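Local coordinates for phosphatidylglycerophosphatase B (Bacillus subtilis, PDB 6FMX), which removes the terminal phosphate from phosphatidylglycerophosphate to give phosphatidylglycerol and also acts on undecaprenyl pyrophosphate, both as a membrane-embedded phosphatase, at residues 28-33 against 134-139; 55-60 against 124-129. One frame throughout, in Å; residues are numbered along the deposited sequence.

Contact 1: residues 28-33 against 134-139. With OLC ((2R)-2,3-dihydroxypropyl (9Z)-octadec-9-enoate), chain C; WO4 (tungstate(VI)ion), chain G; OLC ((2R)-2,3-dihydroxypropyl (9Z)-octadec-9-enoate), chain D.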
loop_
_atom_site.group_PDB
_atom_site.type_symbol
_atom_site.label_atom_id
_atom_site.label_comp_id
_atom_site.label_asym_id
_atom_site.label_seq_id
_atom_site.Cartn_x
_atom_site.Cartn_y
_atom_site.Cartn_z
ATOM N N LEU A 28 -15.406 -5.558 1.462
ATOM C CA LEU A 28 -16.518 -5.056 2.260
ATOM C C LEU A 28 -16.049 -3.981 3.235
ATOM O O LEU A 28 -16.764 -3.005 3.482
ATOM C CB LEU A 28 -17.182 -6.210 3.008
ATOM C CG LEU A 28 -17.946 -7.174 2.093
ATOM C CD1 LEU A 28 -18.525 -8.343 2.874
ATOM C CD2 LEU A 28 -19.038 -6.435 1.346
ATOM N N PHE A 29 -14.849 -4.145 3.795
ATOM C CA PHE A 29 -14.310 -3.121 4.682
ATOM C C PHE A 29 -14.120 -1.804 3.944
ATOM O O PHE A 29 -14.371 -0.732 4.501
ATOM C CB PHE A 29 -12.985 -3.581 5.289
ATOM C CG PHE A 29 -12.300 -2.525 6.111
ATOM C CD1 PHE A 29 -12.751 -2.214 7.384
ATOM C CD2 PHE A 29 -11.215 -1.830 5.604
ATOM C CE1 PHE A 29 -12.122 -1.239 8.141
ATOM C CE2 PHE A 29 -10.584 -0.856 6.360
ATOM C CZ PHE A 29 -11.041 -0.559 7.630
ATOM N N PHE A 30 -13.669 -1.860 2.689
ATOM C CA PHE A 30 -13.473 -0.625 1.939
ATOM C C PHE A 30 -14.798 0.084 1.685
ATOM O O PHE A 30 -14.882 1.313 1.802
ATOM C CB PHE A 30 -12.758 -0.891 0.618
ATOM C CG PHE A 30 -12.686 0.314 -0.269
ATOM C CD1 PHE A 30 -11.706 1.273 -0.074
ATOM C CD2 PHE A 30 -13.593 0.493 -1.297
ATOM C CE1 PHE A 30 -11.643 2.391 -0.882
ATOM C CE2 PHE A 30 -13.528 1.612 -2.111
ATOM C CZ PHE A 30 -12.554 2.561 -1.901
ATOM N N LEU A 31 -15.837 -0.671 1.307
ATOM C CA LEU A 31 -17.142 -0.062 1.059
ATOM C C LEU A 31 -17.666 0.631 2.303
ATOM O O LEU A 31 -18.200 1.746 2.232
ATOM C CB LEU A 31 -18.150 -1.116 0.591
ATOM C CG LEU A 31 -17.905 -1.858 -0.721
ATOM C CD1 LEU A 31 -19.041 -2.862 -1.007
ATOM C CD2 LEU A 31 -17.770 -0.861 -1.854
ATOM N N ILE A 32 -17.531 -0.021 3.454
ATOM C CA ILE A 32 -18.014 0.557 4.697
ATOM C C ILE A 32 -17.245 1.834 5.017
ATOM O O ILE A 32 -17.833 2.843 5.425
ATOM C CB ILE A 32 -17.927 -0.489 5.820
ATOM C CG1 ILE A 32 -19.075 -1.487 5.650
ATOM C CG2 ILE A 32 -17.989 0.168 7.180
ATOM C CD1 ILE A 32 -18.938 -2.716 6.493
ATOM N N LEU A 33 -15.928 1.823 4.792
ATOM C CA LEU A 33 -15.130 3.032 4.987
ATOM C C LEU A 33 -15.514 4.129 3.999
ATOM O O LEU A 33 -15.610 5.305 4.377
ATOM C CB LEU A 33 -13.642 2.710 4.854
ATOM C CG LEU A 33 -12.829 2.597 6.132
ATOM C CD1 LEU A 33 -11.359 2.472 5.775
ATOM C CD2 LEU A 33 -13.071 3.827 6.989
ATOM N N PHE A 134 -6.891 14.122 -4.958
ATOM C CA PHE A 134 -7.823 13.936 -3.858
ATOM C C PHE A 134 -7.254 12.942 -2.848
ATOM O O PHE A 134 -6.240 12.279 -3.084
ATOM C CB PHE A 134 -9.188 13.491 -4.387
ATOM C CG PHE A 134 -9.936 14.592 -5.082
ATOM C CD1 PHE A 134 -10.295 15.730 -4.393
ATOM C CD2 PHE A 134 -10.246 14.506 -6.428
ATOM C CE1 PHE A 134 -10.967 16.767 -5.028
ATOM C CE2 PHE A 134 -10.920 15.530 -7.069
ATOM C CZ PHE A 134 -11.278 16.664 -6.370
ATOM N N SER A 135 -7.926 12.850 -1.699
ATOM C CA SER A 135 -7.330 12.240 -0.513
ATOM C C SER A 135 -7.623 10.748 -0.375
ATOM O O SER A 135 -6.795 10.012 0.170
ATOM C CB SER A 135 -7.821 12.966 0.741
ATOM O OG SER A 135 -6.903 12.819 1.796
ATOM N N PHE A 136 -8.780 10.272 -0.843
ATOM C CA PHE A 136 -9.250 8.924 -0.523
ATOM C C PHE A 136 -9.407 8.077 -1.787
ATOM O O PHE A 136 -10.115 8.491 -2.714
ATOM C CB PHE A 136 -10.610 8.988 0.225
ATOM C CG PHE A 136 -11.122 7.637 0.694
ATOM C CD1 PHE A 136 -11.895 6.846 -0.140
ATOM C CD2 PHE A 136 -10.842 7.173 1.972
ATOM C CE1 PHE A 136 -12.364 5.604 0.284
ATOM C CE2 PHE A 136 -11.320 5.932 2.410
ATOM C CZ PHE A 136 -12.080 5.154 1.563
ATOM N N PRO A 137 -8.811 6.873 -1.846
ATOM C CA PRO A 137 -7.926 6.248 -0.851
ATOM C C PRO A 137 -6.469 6.668 -1.042
ATOM O O PRO A 137 -6.133 7.138 -2.130
ATOM C CB PRO A 137 -8.096 4.747 -1.115
ATOM C CG PRO A 137 -8.491 4.657 -2.563
ATOM C CD PRO A 137 -9.182 5.947 -2.932
ATOM N N SER A 138 -5.623 6.491 -0.019
ATOM C CA SER A 138 -4.229 6.922 -0.109
ATOM C C SER A 138 -3.453 6.046 -1.082
ATOM O O SER A 138 -3.402 4.825 -0.924
ATOM C CB SER A 138 -3.567 6.882 1.271
ATOM O OG SER A 138 -2.150 6.901 1.146
ATOM N N GLY A 139 -2.832 6.674 -2.080
ATOM C CA GLY A 139 -2.097 5.904 -3.068
ATOM C C GLY A 139 -0.827 5.276 -2.517
ATOM O O GLY A 139 -0.498 4.143 -2.861
HETATM C C18 OLC C . -13.215 -7.849 7.990
HETATM C C10 OLC C . -15.424 -3.926 10.227
HETATM C C9 OLC C . -15.447 -2.703 10.715
HETATM C C17 OLC C . -14.608 -7.725 8.610
HETATM C C11 OLC C . -15.650 -4.205 8.740
HETATM C C8 OLC C . -15.689 -1.508 9.794
HETATM C C24 OLC C . -21.518 6.835 13.695
HETATM C C16 OLC C . -15.696 -8.358 7.737
HETATM C C12 OLC C . -16.899 -5.081 8.608
HETATM C C7 OLC C . -15.339 -0.209 10.525
HETATM C C15 OLC C . -15.877 -7.617 6.411
HETATM C C13 OLC C . -17.140 -5.594 7.192
HETATM C C6 OLC C . -15.096 0.909 9.509
HETATM C C14 OLC C . -15.839 -6.100 6.590
HETATM C C5 OLC C . -14.160 1.952 10.112
HETATM C C4 OLC C . -14.847 3.312 10.106
HETATM C C3 OLC C . -15.780 3.410 11.310
HETATM C C2 OLC C . -17.216 3.485 10.806
HETATM C C21 OLC C . -19.761 5.284 12.891
HETATM C C1 OLC C . -18.112 3.922 11.957
HETATM C C22 OLC C . -20.913 6.164 12.470
HETATM O O19 OLC C . -17.929 3.490 13.046
HETATM O O25 OLC C . -22.302 7.911 13.253
HETATM O O23 OLC C . -20.383 7.130 11.615
HETATM O O20 OLC C . -19.141 4.837 11.722
HETATM W W WO4 G . -1.133 9.846 -1.961
HETATM O O1 WO4 G . -0.838 11.742 -1.274
HETATM O O2 WO4 G . -3.073 9.547 -2.478
HETATM O O3 WO4 G . -0.071 9.599 -3.682
HETATM O O4 WO4 G . -0.656 8.581 -0.478
HETATM C C18 OLC D . -22.643 -4.395 6.177
HETATM C C10 OLC D . -22.528 1.157 1.642
HETATM C C9 OLC D . -22.310 1.554 0.405
HETATM C C17 OLC D . -21.548 -5.124 5.404
HETATM C C11 OLC D . -21.400 0.547 2.464
HETATM C C8 OLC D . -20.925 1.409 -0.222
HETATM C C24 OLC D . -23.371 12.816 0.736
HETATM C C16 OLC D . -21.768 -4.902 3.910
HETATM C C12 OLC D . -21.848 -0.792 3.037
HETATM C C7 OLC D . -20.723 2.459 -1.314
HETATM C C15 OLC D . -21.631 -3.415 3.591
HETATM C C13 OLC D . -22.424 -1.678 1.930
HETATM C C6 OLC D . -20.266 3.768 -0.676
HETATM C C14 OLC D . -22.088 -3.155 2.155
HETATM C C5 OLC D . -20.716 4.933 -1.556
HETATM C C4 OLC D . -20.636 6.230 -0.763
HETATM C C3 OLC D . -22.003 6.553 -0.169
HETATM C C2 OLC D . -21.924 7.864 0.605
HETATM C C21 OLC D . -22.424 11.252 -0.928
HETATM C C1 OLC D . -22.060 9.036 -0.363
HETATM C C22 OLC D . -23.522 12.262 -0.673
HETATM O O19 OLC D . -21.883 8.877 -1.524
HETATM O O25 OLC D . -23.286 14.210 0.651
HETATM O O23 OLC D . -23.390 13.302 -1.598
HETATM O O20 OLC D . -22.409 10.308 0.104
#
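Phe-30 and Phe-136 carry this contact, meeting ring to ring between transmembrane helix 21-36 and the loop that leads into helix 139-158. Their planes are only 21° from parallel, yet the rings have slid past each other in opposite directions until they barely overlap, with centroids 5.5 Å apart. They touch along their CE1-CZ ends, closest where CE1 of Phe-30 lies 3.5 Å from CE1 of Phe-136. Both rings get there on the same first torsion, CG anti to the backbone N (chi1 173° for Phe-30), which brings the far end of each ring up against the other.

Two looser apolar contacts flank the pair. CE1 of Phe-30 also reaches CG of Pro-137, at 4.2 Å, and CZ of Phe-136 sits 4.4 Å from CB of Leu-33. Pro-137, joined to Phe-136 by a cis peptide, opens phosphatase sequence motif II of the PAP2 family, so the aromatic contact leads straight into the active site. Phe-136 also touches Asp-194, the residue inferred to stabilise the nucleophilic histidine.

Beyond the rings and the proline, two polar groups of the loop hold tungstate. Ser-138 OG, also hydrogen-bonded to Ser-141 OG at the N-cap of helix 139-158, donates to its O4 at 2.8 Å, while the backbone N of Gly-139 gives O2 a nearly straight bond (2.9 Å, 173°). Lys-115, Arg-122, Arg-184 and the backbone N of His-140 bind the same anion.

Lipid packs against the helix. Ile-32 bridges two monoolein chains, its CD1 lying 3.5 Å from C13 of one (chain C) and 3.7 Å from C17 of the other (chain D); an alanine here would probably open a gap between the two acyl chains. C11 of the chain C lipid comes in at the edge of the Phe-29 ring, near its plane.

Contact 2: residues 55-60 against 124-129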
loop_
_atom_site.group_PDB
_atom_site.type_symbol
_atom_site.label_atom_id
_atom_site.label_comp_id
_atom_site.label_asym_id
_atom_site.label_seq_id
_atom_site.Cartn_x
_atom_site.Cartn_y
_atom_site.Cartn_z
ATOM N N LEU A 55 1.531 16.820 16.976
ATOM C CA LEU A 55 2.116 17.016 18.302
ATOM C C LEU A 55 3.350 16.162 18.539
ATOM O O LEU A 55 4.178 16.516 19.382
ATOM C CB LEU A 55 1.080 16.714 19.386
ATOM C CG LEU A 55 -0.153 17.617 19.393
ATOM C CD1 LEU A 55 -0.921 17.458 20.695
ATOM C CD2 LEU A 55 0.217 19.076 19.154
ATOM N N ILE A 56 3.485 15.040 17.831
ATOM C CA ILE A 56 4.650 14.177 17.989
ATOM C C ILE A 56 5.804 14.610 17.097
ATOM O O ILE A 56 6.927 14.111 17.261
ATOM C CB ILE A 56 4.261 12.708 17.705
ATOM C CG1 ILE A 56 5.297 11.724 18.271
ATOM C CG2 ILE A 56 3.990 12.478 16.214
ATOM C CD1 ILE A 56 5.789 12.028 19.683
ATOM N N ARG A 57 5.574 15.536 16.172
ATOM C CA ARG A 57 6.590 15.868 15.185
ATOM C C ARG A 57 7.828 16.467 15.836
ATOM O O ARG A 57 7.744 17.206 16.822
ATOM C CB ARG A 57 6.030 16.848 14.155
ATOM C CG ARG A 57 5.096 16.224 13.137
ATOM C CD ARG A 57 4.560 17.289 12.204
ATOM N NE ARG A 57 3.538 16.780 11.294
ATOM C CZ ARG A 57 2.927 17.537 10.394
ATOM N NH1 ARG A 57 3.234 18.829 10.311
ATOM N NH2 ARG A 57 2.001 17.022 9.595
ATOM N N GLN A 58 8.979 16.117 15.278
ATOM C CA GLN A 58 10.249 16.803 15.427
ATOM C C GLN A 58 10.869 16.931 14.055
ATOM O O GLN A 58 10.592 16.113 13.161
ATOM C CB GLN A 58 11.197 16.045 16.372
ATOM C CG GLN A 58 10.701 15.915 17.812
ATOM C CD GLN A 58 10.583 17.255 18.525
ATOM O OE1 GLN A 58 11.296 18.207 18.207
ATOM N NE2 GLN A 58 9.693 17.325 19.505
ATOM N N PRO A 59 11.686 17.965 13.818
ATOM C CA PRO A 59 12.306 18.115 12.494
ATOM C C PRO A 59 13.136 16.914 12.068
ATOM O O PRO A 59 13.074 16.518 10.896
ATOM C CB PRO A 59 13.158 19.379 12.656
ATOM C CG PRO A 59 12.405 20.182 13.649
ATOM C CD PRO A 59 11.847 19.184 14.637
ATOM N N TRP A 60 13.916 16.319 12.977
ATOM C CA TRP A 60 14.645 15.107 12.609
ATOM C C TRP A 60 13.686 14.006 12.171
ATOM O O TRP A 60 13.921 13.329 11.162
ATOM C CB TRP A 60 15.530 14.638 13.766
ATOM C CG TRP A 60 14.825 14.042 14.961
ATOM C CD1 TRP A 60 14.461 14.690 16.096
ATOM C CD2 TRP A 60 14.454 12.666 15.150
ATOM N NE1 TRP A 60 13.867 13.817 16.976
ATOM C CE2 TRP A 60 13.852 12.566 16.416
ATOM C CE3 TRP A 60 14.562 11.517 14.364
ATOM C CZ2 TRP A 60 13.359 11.361 16.919
ATOM C CZ3 TRP A 60 14.076 10.323 14.860
ATOM C CH2 TRP A 60 13.478 10.252 16.126
ATOM N N ASP A 124 -4.978 19.281 4.817
ATOM C CA ASP A 124 -4.523 20.667 4.633
ATOM C C ASP A 124 -4.476 21.469 5.934
ATOM O O ASP A 124 -4.675 22.685 5.933
ATOM C CB ASP A 124 -5.359 21.396 3.580
ATOM C CG ASP A 124 -4.754 21.269 2.196
ATOM O OD1 ASP A 124 -3.519 21.472 2.075
ATOM O OD2 ASP A 124 -5.485 20.940 1.239
ATOM N N PHE A 125 -4.183 20.805 7.049
ATOM C CA PHE A 125 -3.839 21.499 8.282
ATOM C C PHE A 125 -2.357 21.814 8.349
ATOM O O PHE A 125 -1.977 22.923 8.731
ATOM C CB PHE A 125 -4.233 20.662 9.500
ATOM C CG PHE A 125 -5.667 20.235 9.489
ATOM C CD1 PHE A 125 -6.679 21.175 9.625
ATOM C CD2 PHE A 125 -6.010 18.899 9.338
ATOM C CE1 PHE A 125 -8.006 20.793 9.605
ATOM C CE2 PHE A 125 -7.340 18.510 9.325
ATOM C CZ PHE A 125 -8.336 19.459 9.458
ATOM N N ALA A 126 -1.522 20.863 7.965
ATOM C CA ALA A 126 -0.092 20.980 8.190
ATOM C C ALA A 126 0.694 20.004 7.327
ATOM O O ALA A 126 1.488 19.218 7.858
ATOM C CB ALA A 126 0.218 20.736 9.666
ATOM N N PRO A 127 0.540 20.032 6.006
ATOM C CA PRO A 127 1.238 19.045 5.176
ATOM C C PRO A 127 2.735 19.305 5.193
ATOM O O PRO A 127 3.180 20.454 5.207
ATOM C CB PRO A 127 0.649 19.274 3.781
ATOM C CG PRO A 127 0.304 20.742 3.784
ATOM C CD PRO A 127 -0.122 21.069 5.191
ATOM N N LEU A 128 3.516 18.227 5.197
ATOM C CA LEU A 128 4.959 18.348 5.075
ATOM C C LEU A 128 5.462 17.935 3.701
ATOM O O LEU A 128 6.649 18.110 3.407
ATOM C CB LEU A 128 5.657 17.507 6.147
ATOM C CG LEU A 128 5.532 18.078 7.558
ATOM C CD1 LEU A 128 6.028 17.064 8.586
ATOM C CD2 LEU A 128 6.288 19.416 7.661
ATOM N N VAL A 129 4.595 17.390 2.855
ATOM C CA VAL A 129 4.966 16.998 1.505
ATOM C C VAL A 129 3.886 17.478 0.549
ATOM O O VAL A 129 2.755 17.783 0.939
ATOM C CB VAL A 129 5.181 15.471 1.359
ATOM C CG1 VAL A 129 6.488 15.052 2.028
ATOM C CG2 VAL A 129 4.008 14.686 1.914
#
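Arg-57 takes hold of the backbone carbonyl of Ala-126 with both terminal nitrogens. This is an end-on guanidinium-to-carbonyl interaction in which one oxygen accepts from both NH1 and NH2, tying the turn between helices 40-54 and 59-70 to the loop, inferred to be extracellular, that joins helices 96-118 and 139-158 in this PAP2 phosphatase. Arg-57 NH2 is 2.8 Å from Ala-126 O, and Arg-57 NH1 is 3.0 Å from the same oxygen. The oxygen lies almost in the guanidinium plane for both bonds, but the two donors meet it differently: NH1 falls on a lone pair in the carbonyl plane, while NH2 is tilted 27° from that plane. Because both donors hang from the same CZ, neither N-H can point straight at the one oxygen, and the N-H...O angles are 150° at NH2 and 139° at NH1.

Leu-128 comes from the opposite direction and lays CD1 over one face of the guanidinium, 3.6 Å from CZ of Arg-57. Alongside the grip, Ala-126 CB rests 3.6 Å from Arg-57 NH1.

Further out, Arg-57 NH2 also donates to the carbonyl of Tyr-186, so a second backbone carbonyl holds the same nitrogen. The loop is held in turn by a backbone hydrogen bond between Leu-128 and Leu-187, and Ala-126 leans on Val-54 of helix 40-54. A chain extended from CG to NE carries the guanidinium across to the loop, with Leu-128 CD1 3.9 Å from Arg-57 CD on the way.

How the contacts relate
Contact 2 is nested along the chain inside the loop closed by contact 1: helix 21-36 comes first, then 55-60, then 124-129, and last 134-139. The second segments of both belong to the single connection between helices 96-118 and 139-158, with four residues between them. The centres of contacts 1 and 2 are nonetheless about 23 Å apart, and their nearest atoms about 7 Å. Contact 1 is buried, its centre about 12 Å from the centre of the chain; contact 2 is on the surface, its centre about 21 Å out, on what is inferred to be the extracellular side. The connection that brings motif II to the tungstate is thus anchored twice, to a transmembrane helix near the site and to the 55-60 turn farther out.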